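Local coordinates for protein Exo-beta-1,4-mannosidase (Rhizomucor miehei, PDB 4LYP) that hydrolyses beta-mannosidic bonds as an exo-acting family 5 glycoside hydrolase and also shows transglycosylation activity, at residues 134-139 with 218-223; 153-158 with 235-240; 265-270 with 277-282; 336-341 with 385-390; 395-400 with 424-429. All blocks are in the same frame, centred on the assembly; numbering follows the deposited sequence.

Contact 1 (134-139 with 218-223) opens on the helix ahead of strand 144-148 and closes in the long loop before strand 230-234. Contact 2 opens in the meantime, at 153-158, and closes at 235-240, so the first two cross along the chain. The other three follow in series. Contact 3 folds the end of helix 273-280 back on the loop that follows strand 262-264, contact 4 brings strand 333-338 to strand 386-394, and contact 5 joins the loops either side of strand 423-424. Contacts 2, 3 and 4 touch one another around a guanidine-binding pocket of the TIM barrel, the probable active site; contacts 1 and 5, their centres about 27 Å apart, touch none of the others.

Contact 1 of 5, residues 134-139 with 218-223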
# COMPACT_ATOMS: atom_id res chain seq x y z
N LEU A 134 -11.15 -4.32 -10.56
CA LEU A 134 -9.89 -4.73 -9.94
C LEU A 134 -10.06 -5.99 -9.12
O LEU A 134 -9.33 -6.97 -9.29
CB LEU A 134 -9.36 -3.55 -9.12
CG LEU A 134 -8.10 -3.89 -8.26
CD1 LEU A 134 -6.93 -4.29 -9.15
CD2 LEU A 134 -7.77 -2.67 -7.44
N LEU A 135 -11.09 -6.00 -8.27
CA LEU A 135 -11.29 -7.11 -7.38
C LEU A 135 -11.75 -8.35 -8.14
O LEU A 135 -11.38 -9.47 -7.76
CB LEU A 135 -12.30 -6.76 -6.28
CG LEU A 135 -11.74 -5.79 -5.23
CD1 LEU A 135 -12.82 -5.25 -4.30
CD2 LEU A 135 -10.65 -6.48 -4.39
N ASP A 136 -12.54 -8.19 -9.22
CA ASP A 136 -12.94 -9.31 -10.00
C ASP A 136 -11.76 -9.94 -10.75
O ASP A 136 -11.65 -11.18 -10.83
CB ASP A 136 -14.06 -8.94 -11.00
CG ASP A 136 -14.51 -10.16 -11.74
OD1 ASP A 136 -15.14 -11.02 -11.12
OD2 ASP A 136 -14.21 -10.27 -12.95
N THR A 137 -10.85 -9.11 -11.26
CA THR A 137 -9.69 -9.60 -11.97
C THR A 137 -8.75 -10.30 -11.01
O THR A 137 -8.19 -11.36 -11.31
CB THR A 137 -8.99 -8.48 -12.74
OG1 THR A 137 -9.97 -7.77 -13.54
CG2 THR A 137 -7.88 -8.97 -13.62
N MET A 138 -8.56 -9.73 -9.82
CA MET A 138 -7.75 -10.38 -8.76
C MET A 138 -8.35 -11.76 -8.46
O MET A 138 -7.61 -12.73 -8.32
CB MET A 138 -7.74 -9.52 -7.53
CG MET A 138 -6.83 -8.31 -7.74
SD MET A 138 -6.82 -7.19 -6.31
CE MET A 138 -5.95 -8.26 -5.17
N ASP A 139 -9.65 -11.86 -8.34
CA ASP A 139 -10.32 -13.14 -8.07
C ASP A 139 -9.93 -14.17 -9.16
O ASP A 139 -9.51 -15.28 -8.85
CB ASP A 139 -11.86 -12.91 -8.13
CG ASP A 139 -12.68 -14.10 -7.63
OD1 ASP A 139 -12.11 -15.13 -7.24
OD2 ASP A 139 -13.91 -13.94 -7.59
N THR A 218 -20.30 -4.75 -8.96
CA THR A 218 -21.23 -4.75 -10.08
C THR A 218 -20.88 -5.82 -11.12
O THR A 218 -21.71 -6.13 -11.99
CB THR A 218 -21.24 -3.36 -10.77
OG1 THR A 218 -19.92 -3.04 -11.24
CG2 THR A 218 -21.79 -2.27 -9.88
N VAL A 219 -19.64 -6.33 -11.07
CA VAL A 219 -19.16 -7.26 -12.06
C VAL A 219 -19.54 -8.72 -11.64
O VAL A 219 -20.02 -9.50 -12.43
CB VAL A 219 -17.65 -7.08 -12.24
CG1 VAL A 219 -17.09 -8.15 -13.22
CG2 VAL A 219 -17.36 -5.66 -12.73
N ASN A 220 -19.26 -9.07 -10.36
CA ASN A 220 -19.45 -10.42 -9.90
C ASN A 220 -20.51 -10.59 -8.83
O ASN A 220 -20.77 -11.71 -8.42
CB ASN A 220 -18.12 -11.07 -9.50
CG ASN A 220 -17.47 -10.40 -8.30
OD1 ASN A 220 -18.12 -9.97 -7.36
ND2 ASN A 220 -16.16 -10.36 -8.35
N GLY A 221 -21.15 -9.50 -8.37
CA GLY A 221 -22.28 -9.53 -7.45
C GLY A 221 -21.92 -9.69 -6.00
O GLY A 221 -22.83 -9.61 -5.17
N LYS A 222 -20.66 -9.92 -5.64
CA LYS A 222 -20.32 -10.11 -4.23
C LYS A 222 -20.38 -8.81 -3.45
O LYS A 222 -19.88 -7.76 -3.94
CB LYS A 222 -18.92 -10.76 -4.09
CG LYS A 222 -18.90 -12.17 -4.59
CD LYS A 222 -17.54 -12.82 -4.42
CE LYS A 222 -16.55 -12.40 -5.53
NZ LYS A 222 -15.14 -12.94 -5.25
N ILE A 223 -20.91 -8.85 -2.25
CA ILE A 223 -20.78 -7.69 -1.36
C ILE A 223 -19.35 -7.72 -0.81
O ILE A 223 -18.84 -8.78 -0.43
CB ILE A 223 -21.80 -7.76 -0.22
CG1 ILE A 223 -23.22 -7.89 -0.81
CG2 ILE A 223 -21.65 -6.50 0.66
CD1 ILE A 223 -23.65 -6.82 -1.63
O HOH W 1 -13.90 -10.36 -6.29
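The side chains of D136 and N220 run antiparallel alongside one another, and the amide of N220 gives a hydrogen bond from ND2 to D136 OD1 (3.0 Å). The bond is fairly straight (160°) and lies close to the amide plane; at the carboxylate it uses the anti lone pair of OD1, with the two flat groups turned 56° apart. V219 crosses D136 at about a right angle, and its CG1 lies 3.6 Å from D136 OD2. Farther along the helix, K222 reaches D139 with a chain bent at chi3 (-80°), its NZ forming a salt bridge to D139 OD2 (2.8 Å) from above the carboxylate plane. D227 holds the same ammonium as a second acidic partner. All this joins the outer side of helix 125-140, the helix ahead of strand 144-148 of the TIM barrel, to the loop running into strand 230-234. That loop is shaped by an Asx turn, in which K222 N donates to N220 OD1 (3.1 Å), so one end of the amide holds its own loop and the other the helix side chain D136. Water 1 sits between the segments, accepting from N220 ND2 (3.1 Å) and from K222 NZ (3.0 Å), and donates weakly to the helix carbonyl of L135.

Contact 2 of 5, residues 153-158 with 235-240; sequences WQWSGG and IANEPQ. With GAI (guanidine), chain C.
W153 and E238 both set CG opposite their own carbonyl carbon (chi1 -57° and -56°), and E238 then runs out extended, bringing its carboxylate to the pyrrole edge of the indole. There W153 NE1 donates to E238 OE1 at 2.8 Å. The bond is bent; the oxygen is tilted from the ring plane, and OE1 is met on its anti side, out of the carboxylate plane, with the carboxylate and ring planes 84° apart. The same carboxylate grips the bound guanidine: GAI N2 donates to E238 OE1 (2.8 Å) and GAI N1 to E238 OE2 (2.8 Å), while H291 also hydrogen-bonds OE2. N237, E238 and P239 form the Asn-Glu-Pro sequence that follows the fourth barrel strand in family 5, consistent with E238 being the acid/base, as in other enzymes of the family. N237 puts ND2 in the plane of the W153 ring, 3.8 Å from its CD1, while R97 takes the OD1 end. At the other end of the indole, Q240 crosses at about a right angle, its CD 3.6 Å from W153 CZ2. Its amide is pinned by NE2 to E238 O (2.9 Å) and by E268. The two loops follow strands 144-148 and 230-234 of the barrel. T185 of helix 181-193 packs on both W153 and Q240, M99 of strand 95-99 lies against W155, and W246 of helix 244-257 touches P239.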
# COMPACT_ATOMS: atom_id res chain seq x y z
N TRP A 153 -1.38 10.82 3.66
CA TRP A 153 -0.73 11.70 2.72
C TRP A 153 -1.67 12.23 1.66
O TRP A 153 -2.86 11.84 1.51
CB TRP A 153 0.50 11.01 2.10
CG TRP A 153 1.46 10.60 3.16
CD1 TRP A 153 1.74 9.31 3.56
CD2 TRP A 153 2.23 11.44 4.04
NE1 TRP A 153 2.61 9.31 4.64
CE2 TRP A 153 2.93 10.61 4.94
CE3 TRP A 153 2.36 12.86 4.17
CZ2 TRP A 153 3.75 11.12 5.94
CZ3 TRP A 153 3.16 13.34 5.19
CH2 TRP A 153 3.86 12.49 6.08
N GLN A 154 -1.12 13.14 0.84
CA GLN A 154 -1.94 14.01 -0.02
C GLN A 154 -2.26 13.44 -1.37
O GLN A 154 -3.07 14.02 -2.11
CB GLN A 154 -1.24 15.37 -0.19
CG GLN A 154 0.06 15.40 -1.03
CD GLN A 154 1.33 15.02 -0.27
OE1 GLN A 154 1.34 14.24 0.70
NE2 GLN A 154 2.46 15.60 -0.73
N TRP A 155 -1.67 12.30 -1.75
CA TRP A 155 -1.77 11.80 -3.15
C TRP A 155 -3.05 11.15 -3.48
O TRP A 155 -3.34 10.87 -4.64
CB TRP A 155 -0.56 10.97 -3.47
CG TRP A 155 -0.27 9.80 -2.56
CD1 TRP A 155 0.66 9.75 -1.52
CD2 TRP A 155 -0.84 8.44 -2.69
NE1 TRP A 155 0.69 8.48 -1.00
CE2 TRP A 155 -0.18 7.65 -1.69
CE3 TRP A 155 -1.80 7.84 -3.49
CZ2 TRP A 155 -0.45 6.30 -1.51
CZ3 TRP A 155 -2.05 6.51 -3.33
CH2 TRP A 155 -1.38 5.72 -2.33
N SER A 156 -3.92 10.95 -2.46
CA SER A 156 -5.29 10.52 -2.69
C SER A 156 -6.25 11.51 -2.00
O SER A 156 -7.39 11.15 -1.66
CB SER A 156 -5.51 9.09 -2.20
OG SER A 156 -5.22 9.02 -0.81
N GLY A 157 -5.80 12.75 -1.75
CA GLY A 157 -6.57 13.69 -0.93
C GLY A 157 -6.24 13.42 0.54
O GLY A 157 -5.40 14.11 1.12
N GLY A 158 -6.82 12.36 1.08
CA GLY A 158 -6.34 11.83 2.35
C GLY A 158 -6.85 12.65 3.57
O GLY A 158 -7.77 13.46 3.49
N ILE A 235 -6.83 0.44 7.90
CA ILE A 235 -7.37 1.75 8.34
C ILE A 235 -6.98 2.85 7.33
O ILE A 235 -7.82 3.59 6.79
CB ILE A 235 -6.89 2.07 9.73
CG1 ILE A 235 -7.45 1.11 10.80
CG2 ILE A 235 -7.32 3.53 10.08
CD1 ILE A 235 -6.82 1.27 12.18
N ALA A 236 -5.66 3.03 7.16
CA ALA A 236 -5.19 4.12 6.32
C ALA A 236 -3.73 3.87 6.06
O ALA A 236 -3.01 3.25 6.82
CB ALA A 236 -5.35 5.52 6.98
N ASN A 237 -3.22 4.48 4.97
CA ASN A 237 -1.79 4.45 4.67
C ASN A 237 -1.06 5.43 5.64
O ASN A 237 -1.28 6.65 5.59
CB ASN A 237 -1.58 4.90 3.23
CG ASN A 237 -0.15 4.90 2.87
OD1 ASN A 237 0.57 3.88 3.09
ND2 ASN A 237 0.34 5.99 2.33
N GLU A 238 -0.18 4.86 6.47
CA GLU A 238 0.83 5.62 7.25
C GLU A 238 0.24 6.68 8.19
O GLU A 238 0.67 7.82 8.16
CB GLU A 238 1.87 6.22 6.35
CG GLU A 238 2.58 5.18 5.47
CD GLU A 238 3.79 5.71 4.78
OE1 GLU A 238 4.11 6.94 4.89
OE2 GLU A 238 4.53 4.88 4.15
N PRO A 239 -0.66 6.32 9.12
CA PRO A 239 -0.97 7.31 10.16
C PRO A 239 0.31 7.77 10.87
O PRO A 239 1.19 6.98 11.13
CB PRO A 239 -1.89 6.55 11.12
CG PRO A 239 -2.32 5.33 10.41
CD PRO A 239 -1.25 5.01 9.39
N GLN A 240 0.42 9.08 11.18
CA GLN A 240 1.62 9.66 11.77
C GLN A 240 1.44 9.88 13.27
O GLN A 240 0.81 10.84 13.71
CB GLN A 240 2.00 10.96 11.05
CG GLN A 240 2.27 10.80 9.55
CD GLN A 240 3.49 9.94 9.30
OE1 GLN A 240 4.62 10.32 9.66
NE2 GLN A 240 3.31 8.74 8.76
C GAI C . 6.20 7.96 2.43
N1 GAI C . 6.09 6.64 2.55
N2 GAI C . 5.77 8.67 3.49
N3 GAI C . 6.61 8.55 1.36

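Contact 3 of 5, residues 265-270 with 277-282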
# COMPACT_ATOMS: atom_id res chain seq x y z
N ALA A 265 -3.45 -1.79 10.42
CA ALA A 265 -3.28 -0.40 10.75
C ALA A 265 -2.61 0.44 9.69
O ALA A 265 -2.69 1.66 9.75
CB ALA A 265 -2.47 -0.30 12.03
N GLY A 266 -1.84 -0.15 8.75
CA GLY A 266 -1.10 0.60 7.72
C GLY A 266 0.13 1.32 8.18
O GLY A 266 0.56 2.27 7.48
N LEU A 267 0.71 0.94 9.33
CA LEU A 267 1.81 1.68 9.87
C LEU A 267 3.14 1.44 9.15
O LEU A 267 3.43 0.32 8.69
CB LEU A 267 2.03 1.29 11.33
CG LEU A 267 2.68 2.32 12.21
CD1 LEU A 267 1.70 3.46 12.57
CD2 LEU A 267 3.33 1.71 13.46
N GLU A 268 3.97 2.49 9.17
CA GLU A 268 5.38 2.35 8.68
C GLU A 268 6.24 1.50 9.60
O GLU A 268 7.18 0.84 9.18
CB GLU A 268 6.04 3.70 8.56
CG GLU A 268 5.46 4.65 7.48
CD GLU A 268 5.75 6.10 7.84
OE1 GLU A 268 6.59 6.75 7.24
OE2 GLU A 268 5.10 6.60 8.82
N SER A 269 6.01 1.64 10.94
CA SER A 269 6.91 1.09 11.94
C SER A 269 8.31 1.68 11.78
O SER A 269 9.32 0.97 11.87
CB SER A 269 6.92 -0.42 11.94
OG SER A 269 5.62 -0.91 12.20
N LYS A 270 8.41 2.99 11.57
CA LYS A 270 9.66 3.66 11.32
C LYS A 270 10.30 4.20 12.56
O LYS A 270 11.41 4.71 12.49
CB LYS A 270 9.55 4.71 10.30
CG LYS A 270 8.88 5.93 10.60
CD LYS A 270 9.13 7.05 9.47
CE LYS A 270 10.36 7.92 9.22
NZ LYS A 270 9.95 9.18 8.46
N ASP A 277 3.58 -0.51 19.14
CA ASP A 277 2.53 -1.04 20.00
C ASP A 277 1.29 -0.15 20.03
O ASP A 277 0.17 -0.61 20.14
CB ASP A 277 3.06 -1.29 21.43
CG ASP A 277 4.05 -2.42 21.47
OD1 ASP A 277 4.15 -3.22 20.51
OD2 ASP A 277 4.71 -2.60 22.52
N ARG A 278 1.52 1.15 19.94
CA ARG A 278 0.40 2.11 19.94
C ARG A 278 -0.56 1.80 18.75
O ARG A 278 -1.77 1.93 18.88
CB ARG A 278 0.96 3.51 19.79
CG ARG A 278 -0.03 4.60 19.56
CD ARG A 278 0.53 6.00 19.75
NE ARG A 278 1.65 6.24 18.82
CZ ARG A 278 2.60 7.15 18.97
NH1 ARG A 278 2.56 8.02 20.00
NH2 ARG A 278 3.64 7.22 18.06
N ALA A 279 0.01 1.38 17.62
CA ALA A 279 -0.80 1.06 16.46
C ALA A 279 -1.35 -0.37 16.50
O ALA A 279 -2.42 -0.65 16.03
CB ALA A 279 0.04 1.20 15.16
N HIS A 280 -0.51 -1.32 17.01
CA HIS A 280 -0.79 -2.75 16.78
C HIS A 280 -1.35 -3.50 17.99
O HIS A 280 -1.91 -4.58 17.77
CB HIS A 280 0.48 -3.45 16.31
CG HIS A 280 0.99 -2.93 15.00
ND1 HIS A 280 2.21 -2.39 14.83
CD2 HIS A 280 0.43 -3.00 13.74
CE1 HIS A 280 2.37 -2.04 13.52
NE2 HIS A 280 1.32 -2.44 12.86
N ASP A 281 -1.16 -2.99 19.22
CA ASP A 281 -1.60 -3.76 20.39
C ASP A 281 -3.07 -3.47 20.67
O ASP A 281 -3.43 -2.79 21.63
CB ASP A 281 -0.70 -3.43 21.59
CG ASP A 281 -0.97 -4.32 22.79
OD1 ASP A 281 -1.63 -5.33 22.64
OD2 ASP A 281 -0.49 -3.97 23.86
N HIS A 282 -3.93 -4.01 19.82
CA HIS A 282 -5.36 -3.83 19.89
C HIS A 282 -6.02 -5.11 19.48
O HIS A 282 -5.53 -5.77 18.53
CB HIS A 282 -5.87 -2.69 18.97
CG HIS A 282 -5.26 -1.35 19.33
ND1 HIS A 282 -5.66 -0.62 20.38
CD2 HIS A 282 -4.19 -0.71 18.80
CE1 HIS A 282 -4.88 0.45 20.52
NE2 HIS A 282 -3.94 0.39 19.53
O HOH W 2 0.16 -1.77 10.52
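L267 and A279 make the tight part of this contact. The leucine fork straddles the methyl group, with CD2 3.7 Å and CD1 3.8 Å from A279 CB, reached because L267 turns CG anti to its backbone N (chi1 -154°). L267 CD2 also lies 3.9 Å from H280 CE1, where the two side chains pass at an oblique angle. The imidazole is boxed in further: A279 CB sits over the centre of one face, and S269 OG lies in the ring plane at the edge, 3.7 Å from H280 CE1. That hydroxyl is hydrogen-bonded to T289 O. Segment 265-270 leaves strand 262-264, the fifth strand of the TIM barrel, and segment 277-282 takes in the last turn of the short helix 273-280 and the two residues after it; the contact thus folds the helix back on the loop leading into it. F247 of helix 244-257 lies against both A265 and A279. Packing is slacker at A265, whose CB is 4.3 Å from A279 CB; the carbonyl oxygen of A279 is buried here with no polar partner. Close by, water 2 bridges the segments, accepting from L267 N (3.0 Å) and hydrogen-bonded to H280 NE2 (2.7 Å). Looser and partly exposed are R278, which pairs with D275 and E241, and H282, whose NE2 donates to R278 O, the carbonyl oxygen lying in the imidazole plane and the donor above the carbonyl plane.

Contact 4 of 5, residues 336-341 with 385-390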
# COMPACT_ATOMS: atom_id res chain seq x y z
N GLU A 336 4.92 -4.34 3.94
CA GLU A 336 3.92 -4.10 2.90
C GLU A 336 4.33 -2.91 1.99
O GLU A 336 3.58 -2.63 1.05
CB GLU A 336 2.53 -3.88 3.48
CG GLU A 336 2.39 -2.56 4.15
CD GLU A 336 1.00 -2.23 4.65
OE1 GLU A 336 0.09 -3.08 4.46
OE2 GLU A 336 0.83 -1.12 5.20
N GLU A 337 5.45 -2.25 2.28
CA GLU A 337 6.07 -1.32 1.32
C GLU A 337 7.55 -1.40 1.50
O GLU A 337 8.06 -1.37 2.65
CB GLU A 337 5.72 0.15 1.57
CG GLU A 337 4.24 0.49 1.41
CD GLU A 337 4.01 2.00 1.36
OE1 GLU A 337 4.98 2.78 1.33
OE2 GLU A 337 2.81 2.43 1.36
N PHE A 338 8.28 -1.32 0.39
CA PHE A 338 9.71 -0.97 0.36
C PHE A 338 10.06 -0.69 -1.06
O PHE A 338 9.39 -1.19 -1.99
CB PHE A 338 10.62 -2.08 0.96
CG PHE A 338 10.75 -3.28 0.09
CD1 PHE A 338 9.75 -4.26 -0.03
CD2 PHE A 338 11.89 -3.41 -0.73
CE1 PHE A 338 9.86 -5.33 -0.91
CE2 PHE A 338 11.99 -4.51 -1.60
CZ PHE A 338 11.00 -5.47 -1.68
N GLY A 339 11.17 0.02 -1.28
CA GLY A 339 11.56 0.26 -2.68
C GLY A 339 12.86 1.04 -2.71
O GLY A 339 13.43 1.46 -1.72
N MET A 340 13.37 1.20 -3.95
CA MET A 340 14.64 1.90 -4.21
C MET A 340 14.58 2.46 -5.63
O MET A 340 13.96 1.88 -6.52
CB MET A 340 15.82 0.95 -3.99
CG MET A 340 17.15 1.57 -4.27
SD MET A 340 18.57 0.57 -3.71
CE MET A 340 18.53 0.91 -1.94
N ALA A 341 15.28 3.59 -5.77
CA ALA A 341 15.39 4.32 -7.04
C ALA A 341 16.27 3.54 -8.03
O ALA A 341 16.98 2.59 -7.70
CB ALA A 341 16.03 5.67 -6.76
N SER A 385 5.92 -12.84 7.40
CA SER A 385 4.91 -13.44 6.55
C SER A 385 5.01 -13.08 5.07
O SER A 385 4.33 -13.68 4.29
CB SER A 385 3.50 -13.16 7.05
OG SER A 385 3.19 -13.94 8.19
N GLY A 386 5.87 -12.14 4.71
CA GLY A 386 6.10 -11.77 3.30
C GLY A 386 6.15 -10.25 3.18
O GLY A 386 6.51 -9.53 4.11
N SER A 387 5.89 -9.78 1.94
CA SER A 387 6.18 -8.40 1.61
C SER A 387 5.36 -7.96 0.39
O SER A 387 4.86 -8.81 -0.40
CB SER A 387 7.68 -8.19 1.31
OG SER A 387 8.09 -9.04 0.24
N ASN A 388 5.27 -6.64 0.22
CA ASN A 388 4.66 -6.05 -0.97
C ASN A 388 5.62 -4.98 -1.45
O ASN A 388 5.72 -3.89 -0.83
CB ASN A 388 3.28 -5.41 -0.72
CG ASN A 388 2.29 -6.34 -0.12
OD1 ASN A 388 2.41 -6.73 1.05
ND2 ASN A 388 1.26 -6.71 -0.90
N PHE A 389 6.39 -5.21 -2.53
CA PHE A 389 7.26 -4.16 -3.05
C PHE A 389 6.40 -2.98 -3.53
O PHE A 389 5.25 -3.14 -3.95
CB PHE A 389 8.18 -4.68 -4.16
CG PHE A 389 7.46 -5.10 -5.41
CD1 PHE A 389 7.26 -4.18 -6.44
CD2 PHE A 389 6.99 -6.38 -5.61
CE1 PHE A 389 6.55 -4.50 -7.61
CE2 PHE A 389 6.31 -6.75 -6.75
CZ PHE A 389 6.12 -5.82 -7.76
N TRP A 390 7.00 -1.78 -3.40
CA TRP A 390 6.34 -0.53 -3.83
C TRP A 390 7.14 0.01 -5.01
O TRP A 390 8.26 0.44 -4.82
CB TRP A 390 6.33 0.46 -2.70
CG TRP A 390 5.70 1.75 -3.15
CD1 TRP A 390 6.23 2.73 -4.00
CD2 TRP A 390 4.34 2.16 -2.88
NE1 TRP A 390 5.30 3.69 -4.26
CE2 TRP A 390 4.11 3.38 -3.62
CE3 TRP A 390 3.28 1.62 -2.10
CZ2 TRP A 390 2.88 4.08 -3.54
CZ3 TRP A 390 2.06 2.30 -2.06
CH2 TRP A 390 1.87 3.53 -2.78
O HOH W 3 10.80 0.26 -5.75
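W390 N donates to F338 O (2.8 Å) where strands 336-338 and 386-389, their directions 57° apart, come to 4.6 Å at the closest approach of their axes. The E337 chain runs alongside the W390 indole in the same direction, with carboxylate and indole planes 36° apart: E337 OE2 comes 3.5 Å from W390 CZ3, while OE1 rides above the ring face toward its rim. The carboxylate is fixed by R97 at OE2 and W293 at OE1. At the E336 position, N388 OD1 rests 3.7 Å from E336 CB, its ND2 being bonded to N95. The carbonyl oxygen of E336 takes a hydrogen bond from N61. F338 turns its ring back across the neighbouring strand, CG between the backbone N and the carbonyl carbon (chi1 72°), which sets CE1 3.6 Å from F389 CA. Past the phenylalanine, water 3 links the two segments, donating to W390 O and accepting from M340 N. This is the junction of the seventh and eighth strands of a TIM barrel. E337 stands in the Glu-Phe-Gly sequence at the C-terminal part of the seventh strand, close to bound guanidine and Tris, consistent with the nucleophile position of family 5 enzymes.

Contact 5 of 5, residues 395-400 with 424-429; sequences EGRSTY and YSNDTT
Y424 takes R397 over one face of its ring: the arginine CD lies 4.0 Å from the ring centroid and only 13° off the normal, a CH-pi contact, while D427 OD1 sits in plane at the ring edge. A bend at chi2 (-72°) folds the R397 chain over the phenol, and R397 CB covers one face of Y400. The guanidinium has Y424 CB over one face, its plane 34° from that of the phenol, and S425 OG at its edge. There R397 NH2 donates to S425 OG (3.2 Å), nearly straight and in plane. NH1 donates to G396 O (2.8 Å) and also to G394 O. S425 passes the chain on, its hydroxyl giving a hydrogen bond to E395 OE2 (3.0 Å), an oxygen that also takes one from Q87 of helix 78-90. The segments are the loops that follow strand 386-394, the last strand of the TIM barrel, and that precede helix 429-448, and each holds a type I beta turn, R397 to Y400 and Y424 to D427. The second turn is braced by Y424 N donating to D427 OD2 (2.9 Å); D427 also makes a salt bridge to R342. At the far end of the phenol, S398 N gives a weak bond to Y424 OH (3.3 Å).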
# COMPACT_ATOMS: atom_id res chain seq x y z
N GLU A 395 2.80 -1.57 -17.56
CA GLU A 395 2.91 -1.03 -18.91
C GLU A 395 3.08 0.48 -18.86
O GLU A 395 3.38 1.10 -19.90
CB GLU A 395 1.70 -1.41 -19.72
CG GLU A 395 1.54 -2.90 -19.90
CD GLU A 395 2.64 -3.47 -20.77
OE1 GLU A 395 2.69 -3.15 -22.00
OE2 GLU A 395 3.54 -4.08 -20.23
N GLY A 396 2.84 1.14 -17.73
CA GLY A 396 3.05 2.59 -17.67
C GLY A 396 4.52 2.93 -17.77
O GLY A 396 5.38 2.10 -17.45
N ARG A 397 4.88 4.15 -18.21
CA ARG A 397 6.25 4.58 -18.28
C ARG A 397 6.30 6.05 -17.95
O ARG A 397 5.39 6.83 -18.39
CB ARG A 397 6.84 4.39 -19.71
CG ARG A 397 6.95 2.93 -20.14
CD ARG A 397 8.09 2.19 -19.37
NE ARG A 397 8.27 0.80 -19.87
CZ ARG A 397 7.49 -0.24 -19.55
NH1 ARG A 397 6.46 -0.12 -18.75
NH2 ARG A 397 7.81 -1.50 -19.93
N SER A 398 7.34 6.52 -17.30
CA SER A 398 7.41 7.92 -16.88
C SER A 398 7.60 8.86 -18.05
O SER A 398 7.46 10.09 -17.86
CB SER A 398 8.53 8.07 -15.89
OG SER A 398 9.76 7.63 -16.42
N THR A 399 7.93 8.34 -19.25
CA THR A 399 8.13 9.19 -20.42
C THR A 399 6.81 9.37 -21.18
O THR A 399 6.81 10.12 -22.16
CB THR A 399 9.18 8.50 -21.34
OG1 THR A 399 8.71 7.17 -21.62
CG2 THR A 399 10.56 8.51 -20.72
N TYR A 400 5.73 8.73 -20.78
CA TYR A 400 4.47 8.81 -21.54
C TYR A 400 3.67 10.05 -21.17
O TYR A 400 3.78 10.59 -20.03
CB TYR A 400 3.63 7.56 -21.22
CG TYR A 400 4.15 6.29 -21.81
CD1 TYR A 400 3.54 5.08 -21.41
CD2 TYR A 400 5.19 6.21 -22.76
CE1 TYR A 400 3.96 3.83 -21.95
CE2 TYR A 400 5.62 4.98 -23.27
CZ TYR A 400 5.01 3.83 -22.86
OH TYR A 400 5.46 2.61 -23.36
N TYR A 424 8.85 -1.65 -13.80
CA TYR A 424 8.17 -1.81 -15.08
C TYR A 424 8.13 -3.27 -15.49
O TYR A 424 8.94 -4.10 -15.04
CB TYR A 424 8.86 -0.97 -16.16
CG TYR A 424 8.88 0.49 -15.81
CD1 TYR A 424 7.69 1.21 -15.63
CD2 TYR A 424 10.07 1.17 -15.68
CE1 TYR A 424 7.68 2.56 -15.35
CE2 TYR A 424 10.10 2.53 -15.39
CZ TYR A 424 8.88 3.24 -15.27
OH TYR A 424 8.87 4.61 -15.05
N SER A 425 7.20 -3.58 -16.43
CA SER A 425 6.99 -4.97 -16.84
C SER A 425 8.21 -5.69 -17.35
O SER A 425 8.27 -6.92 -17.20
CB SER A 425 5.92 -4.97 -17.93
OG SER A 425 6.32 -4.14 -18.99
N ASN A 426 9.15 -4.96 -17.92
CA ASN A 426 10.38 -5.60 -18.43
C ASN A 426 11.65 -5.14 -17.72
O ASN A 426 12.73 -5.35 -18.22
CB ASN A 426 10.47 -5.35 -19.95
CG ASN A 426 10.58 -3.85 -20.26
OD1 ASN A 426 10.35 -3.01 -19.42
ND2 ASN A 426 10.90 -3.50 -21.48
N ASP A 427 11.52 -4.63 -16.50
CA ASP A 427 12.70 -4.30 -15.72
C ASP A 427 13.43 -5.58 -15.33
O ASP A 427 12.83 -6.67 -15.18
CB ASP A 427 12.33 -3.50 -14.47
CG ASP A 427 12.16 -2.02 -14.76
OD1 ASP A 427 12.46 -1.52 -15.89
OD2 ASP A 427 11.75 -1.29 -13.80
N THR A 428 14.72 -5.46 -15.10
CA THR A 428 15.55 -6.59 -14.61
C THR A 428 15.08 -7.06 -13.23
O THR A 428 15.25 -8.21 -12.83
CB THR A 428 17.03 -6.25 -14.58
OG1 THR A 428 17.18 -5.05 -13.84
CG2 THR A 428 17.57 -6.00 -15.98
N THR A 429 14.38 -6.17 -12.48
CA THR A 429 13.90 -6.54 -11.15
C THR A 429 12.80 -7.56 -11.20
O THR A 429 12.62 -8.30 -10.19
CB THR A 429 13.34 -5.28 -10.47
OG1 THR A 429 14.11 -4.13 -10.88
CG2 THR A 429 13.36 -5.42 -8.94